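Local atomic coordinates of CurM Sulfotransferase (Moorea producta, PDB entry 4GBM), a protein that probably transfers a sulfonate group from the donor PAPS to a polyketide intermediate of curacin biosynthesis, and is captured here with the spent cofactor PAP. Residues R220-P228 with I278-W286. The protein carries 2 engineered substitutions. Sequence-based numbering, arbitrary orientation.
Sequences RYEDLVKKP and IDESLADKW. With ZN (zinc ion), chain D; A3P (adenosine-3'-5'-diphosphate), chain G.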
loop_
_atom_site.group_PDB
_atom_site.type_symbol
_atom_site.label_atom_id
_atom_site.label_comp_id
_atom_site.label_asym_id
_atom_site.label_seq_id
_atom_site.Cartn_x
_atom_site.Cartn_y
_atom_site.Cartn_z
ATOM N N ARG A 220 -7.496 -11.210 2.514
ATOM C CA ARG A 220 -8.586 -10.504 3.176
ATOM C C ARG A 220 -8.062 -9.977 4.496
ATOM O O ARG A 220 -7.496 -10.734 5.293
ATOM C CB ARG A 220 -9.771 -11.440 3.396
ATOM C CG ARG A 220 -10.136 -12.187 2.114
ATOM C CD ARG A 220 -11.206 -13.239 2.340
ATOM N NE ARG A 220 -12.537 -12.657 2.467
ATOM C CZ ARG A 220 -13.254 -12.187 1.449
ATOM N NH1 ARG A 220 -14.459 -11.692 1.682
ATOM N NH2 ARG A 220 -12.776 -12.203 0.199
ATOM N N TYR A 221 -8.251 -8.678 4.719
ATOM C CA TYR A 221 -7.840 -8.045 5.973
ATOM C C TYR A 221 -8.331 -8.830 7.185
ATOM O O TYR A 221 -7.607 -8.995 8.181
ATOM C CB TYR A 221 -8.366 -6.605 6.045
ATOM C CG TYR A 221 -8.186 -5.996 7.412
ATOM C CD1 TYR A 221 -6.961 -5.451 7.795
ATOM C CD2 TYR A 221 -9.227 -5.996 8.338
ATOM C CE1 TYR A 221 -6.780 -4.906 9.063
ATOM C CE2 TYR A 221 -9.064 -5.452 9.613
ATOM C CZ TYR A 221 -7.842 -4.910 9.966
ATOM O OH TYR A 221 -7.696 -4.378 11.222
ATOM N N GLU A 222 -9.574 -9.297 7.109
ATOM C CA GLU A 222 -10.185 -9.978 8.244
ATOM C C GLU A 222 -9.425 -11.262 8.584
ATOM O O GLU A 222 -9.215 -11.553 9.762
ATOM C CB GLU A 222 -11.674 -10.246 7.987
ATOM C CG GLU A 222 -12.538 -8.967 7.852
ATOM C CD GLU A 222 -12.405 -8.250 6.509
ATOM O OE1 GLU A 222 -11.888 -8.830 5.526
ATOM O OE2 GLU A 222 -12.838 -7.085 6.451
ATOM N N ASP A 223 -8.995 -11.997 7.552
ATOM C CA ASP A 223 -8.153 -13.184 7.724
ATOM C C ASP A 223 -6.763 -12.788 8.226
ATOM O O ASP A 223 -6.196 -13.451 9.098
ATOM C CB ASP A 223 -7.995 -13.947 6.404
ATOM C CG ASP A 223 -9.279 -14.581 5.915
ATOM O OD1 ASP A 223 -10.221 -14.797 6.717
ATOM O OD2 ASP A 223 -9.321 -14.895 4.699
ATOM N N LEU A 224 -6.212 -11.705 7.678
ATOM C CA LEU A 224 -4.878 -11.252 8.074
ATOM C C LEU A 224 -4.761 -11.027 9.578
ATOM O O LEU A 224 -3.771 -11.432 10.194
ATOM C CB LEU A 224 -4.493 -9.966 7.327
ATOM C CG LEU A 224 -3.124 -9.354 7.668
ATOM C CD1 LEU A 224 -1.995 -10.307 7.282
ATOM C CD2 LEU A 224 -2.965 -8.008 6.974
ATOM N N VAL A 225 -5.762 -10.380 10.171
ATOM C CA VAL A 225 -5.655 -10.052 11.593
ATOM C C VAL A 225 -6.173 -11.149 12.530
ATOM O O VAL A 225 -5.746 -11.225 13.691
ATOM C CB VAL A 225 -6.242 -8.657 11.941
ATOM C CG1 VAL A 225 -5.567 -7.576 11.090
ATOM C CG2 VAL A 225 -7.764 -8.626 11.752
ATOM N N LYS A 226 -7.080 -11.992 12.036
ATOM C CA LYS A 226 -7.589 -13.126 12.833
ATOM C C LYS A 226 -6.709 -14.375 12.769
ATOM O O LYS A 226 -6.614 -15.122 13.757
ATOM C CB LYS A 226 -9.009 -13.498 12.415
ATOM C CG LYS A 226 -10.075 -12.508 12.858
ATOM C CD LYS A 226 -11.428 -12.935 12.315
ATOM C CE LYS A 226 -12.553 -12.548 13.238
ATOM N NZ LYS A 226 -13.819 -13.201 12.796
ATOM N N LYS A 227 -6.109 -14.610 11.603
ATOM C CA LYS A 227 -5.266 -15.788 11.366
ATOM C C LYS A 227 -3.965 -15.385 10.651
ATOM O O LYS A 227 -3.678 -15.882 9.554
ATOM C CB LYS A 227 -6.022 -16.819 10.521
ATOM C CG LYS A 227 -7.298 -17.373 11.150
ATOM C CD LYS A 227 -7.916 -18.465 10.276
ATOM C CE LYS A 227 -8.363 -17.927 8.917
ATOM N NZ LYS A 227 -8.817 -19.021 8.006
ATOM N N PRO A 228 -3.170 -14.487 11.263
ATOM C CA PRO A 228 -1.971 -14.010 10.567
ATOM C C PRO A 228 -0.986 -15.120 10.193
ATOM O O PRO A 228 -0.382 -15.041 9.127
ATOM C CB PRO A 228 -1.345 -13.009 11.555
ATOM C CG PRO A 228 -1.937 -13.364 12.888
ATOM C CD PRO A 228 -3.315 -13.874 12.599
ATOM N N ILE A 278 -0.902 -7.320 16.468
ATOM C CA ILE A 278 -1.848 -7.549 15.365
ATOM C C ILE A 278 -3.220 -7.670 16.023
ATOM O O ILE A 278 -3.504 -8.656 16.713
ATOM C CB ILE A 278 -1.504 -8.822 14.581
ATOM C CG1 ILE A 278 -0.085 -8.723 14.007
ATOM C CG2 ILE A 278 -2.542 -9.051 13.469
ATOM C CD1 ILE A 278 0.498 -10.058 13.519
ATOM N N ASP A 279 -4.055 -6.651 15.840
ATOM C CA ASP A 279 -5.268 -6.519 16.648
ATOM C C ASP A 279 -6.465 -7.130 15.927
ATOM O O ASP A 279 -7.043 -6.525 15.020
ATOM C CB ASP A 279 -5.520 -5.049 17.011
ATOM C CG ASP A 279 -6.662 -4.875 17.994
ATOM O OD1 ASP A 279 -7.467 -5.818 18.147
ATOM O OD2 ASP A 279 -6.746 -3.798 18.624
ATOM N N GLU A 280 -6.827 -8.343 16.347
ATOM C CA GLU A 280 -7.886 -9.105 15.683
ATOM C C GLU A 280 -9.261 -8.453 15.806
ATOM O O GLU A 280 -10.147 -8.729 15.001
ATOM C CB GLU A 280 -7.937 -10.546 16.219
ATOM C CG GLU A 280 -8.462 -10.684 17.652
ATOM C CD GLU A 280 -9.990 -10.791 17.722
ATOM O OE1 GLU A 280 -10.589 -11.524 16.898
ATOM O OE2 GLU A 280 -10.592 -10.143 18.610
ATOM N N SER A 281 -9.436 -7.596 16.814
ATOM C CA SER A 281 -10.753 -7.033 17.121
ATOM C C SER A 281 -11.269 -6.116 16.034
ATOM O O SER A 281 -12.470 -5.833 15.982
ATOM C CB SER A 281 -10.727 -6.282 18.453
ATOM O OG SER A 281 -10.271 -7.139 19.476
ATOM N N LEU A 282 -10.369 -5.652 15.170
ATOM C CA LEU A 282 -10.755 -4.721 14.112
ATOM C C LEU A 282 -11.377 -5.427 12.901
ATOM O O LEU A 282 -11.977 -4.777 12.037
ATOM C CB LEU A 282 -9.553 -3.870 13.695
ATOM C CG LEU A 282 -9.238 -2.637 14.562
ATOM C CD1 LEU A 282 -9.271 -2.908 16.059
ATOM C CD2 LEU A 282 -7.898 -2.028 14.157
ATOM N N ALA A 283 -11.250 -6.749 12.846
ATOM C CA ALA A 283 -11.803 -7.519 11.719
ATOM C C ALA A 283 -13.326 -7.451 11.637
ATOM O O ALA A 283 -13.875 -7.093 10.594
ATOM C CB ALA A 283 -11.351 -8.977 11.787
ATOM N N ASP A 284 -13.991 -7.782 12.742
ATOM C CA ASP A 284 -15.444 -8.008 12.759
ATOM C C ASP A 284 -16.279 -6.741 12.909
ATOM O O ASP A 284 -17.492 -6.830 13.122
ATOM C CB ASP A 284 -15.824 -8.965 13.898
ATOM C CG ASP A 284 -15.486 -10.420 13.605
ATOM O OD1 ASP A 284 -15.113 -10.759 12.465
ATOM O OD2 ASP A 284 -15.608 -11.239 14.539
ATOM N N LYS A 285 -15.652 -5.573 12.797
ATOM C CA LYS A 285 -16.364 -4.305 12.998
ATOM C C LYS A 285 -17.547 -4.145 12.055
ATOM O O LYS A 285 -18.558 -3.550 12.426
ATOM C CB LYS A 285 -15.405 -3.124 12.883
ATOM C CG LYS A 285 -14.489 -3.024 14.101
ATOM C CD LYS A 285 -13.402 -1.981 13.920
ATOM C CE LYS A 285 -13.927 -0.573 14.137
ATOM N NZ LYS A 285 -12.785 0.362 14.348
ATOM N N TRP A 286 -17.429 -4.711 10.857
ATOM C CA TRP A 286 -18.500 -4.654 9.862
ATOM C C TRP A 286 -19.808 -5.291 10.338
ATOM O O TRP A 286 -20.874 -4.973 9.811
ATOM C CB TRP A 286 -18.053 -5.303 8.548
ATOM C CG TRP A 286 -17.715 -6.759 8.671
ATOM C CD1 TRP A 286 -16.483 -7.293 8.946
ATOM C CD2 TRP A 286 -18.610 -7.876 8.528
ATOM N NE1 TRP A 286 -16.555 -8.658 8.976
ATOM C CE2 TRP A 286 -17.845 -9.048 8.728
ATOM C CE3 TRP A 286 -19.982 -8.001 8.252
ATOM C CZ2 TRP A 286 -18.401 -10.330 8.661
ATOM C CZ3 TRP A 286 -20.536 -9.279 8.183
ATOM C CH2 TRP A 286 -19.743 -10.428 8.394
HETATM ZN ZN ZN D . -5.367 -2.450 19.181
HETATM P P1 A3P G . -8.435 2.696 11.462
HETATM O O1P A3P G . -9.023 3.970 10.911
HETATM O O2P A3P G . -7.306 2.927 12.434
HETATM O O3P A3P G . -9.477 1.717 11.923
HETATM P P2 A3P G . -4.208 1.473 5.746
HETATM O O4P A3P G . -4.484 0.706 4.491
HETATM O O5P A3P G . -4.583 2.927 5.714
HETATM O O6P A3P G . -2.830 1.220 6.297
HETATM O "O5'" A3P G . -5.236 0.854 6.831
HETATM C "C5'" A3P G . -5.403 1.513 8.090
HETATM C "C4'" A3P G . -6.209 0.578 8.959
HETATM O "O4'" A3P G . -5.389 -0.542 9.315
HETATM C "C3'" A3P G . -6.586 1.197 10.290
HETATM O "O3'" A3P G . -7.756 2.016 10.149
HETATM C "C2'" A3P G . -6.792 -0.048 11.146
HETATM O "O2'" A3P G . -8.138 -0.521 11.047
HETATM C "C1'" A3P G . -5.864 -1.094 10.536
HETATM N N9 A3P G . -4.709 -1.345 11.435
HETATM C C8 A3P G . -3.662 -0.532 11.686
HETATM N N7 A3P G . -2.812 -1.086 12.591
HETATM C C5 A3P G . -3.335 -2.284 12.928
HETATM C C6 A3P G . -2.963 -3.402 13.828
HETATM N N6 A3P G . -1.821 -3.337 14.555
HETATM N N1 A3P G . -3.800 -4.472 13.879
HETATM C C2 A3P G . -4.933 -4.549 13.143
HETATM N N3 A3P G . -5.322 -3.569 12.301
HETATM C C4 A3P G . -4.572 -2.452 12.162
HETATM O O HOH W 1 -12.988 -5.352 8.597
HETATM O O HOH W 2 -4.107 -11.743 15.673
#
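Val225, on helix 221-226, packs against Ile278 and Ala283, which lie on either side of the 3-10 segment 280-282: Val225 CG2 lies 3.6 Å from Ala283 CB, and Val225 CB 4.0 Å from Ile278 CG2. With CG2 turned toward Ala283, Val225 CG1 lies anti to the carbonyl carbon and reaches the adenine, 3.7 Å from A3P C2. Tyr221 extends beside it, CG anti to the backbone N (chi1 170°), which carries Tyr221 OH past Leu282 CB to donate a 2.7 Å hydrogen bond to A3P N3; this acceptor lies near the ring plane, at the edge. From the other segment, Asp279 N donates to A3P N1 almost straight, at 168°. The two segments thus engage N1 and N3, the ring nitrogens on either side of C2.

On the solvent side, Lys226 runs over Ala283 CB and crosses the Asp284 side chain at about a right angle. Lys226 NZ meets Asp284 OD1 at 2.8 Å, on the syn side and 20° out of the carboxylate plane, and holds OD2 weakly. An asparagine in place of Asp284 would probably leave the Lys226 ammonium without its charged mate and its chain freer to swing off Ala283.

Further out, one water donates to both Glu222 OE2 and Ala283 O, while Tyr308 and His165 N hold the Glu222 carboxylate. Asp279 OD1 accepts from Ser281 N in an Asx turn; OD2 binds zinc, which His275 also ligates. A hydroxyl and a backbone N-H donating to two ring nitrogens are consistent with recognition of adenine by its acceptor pattern, as expected of a PAPS-binding pocket, while the ion pair ties the segments together at the surface.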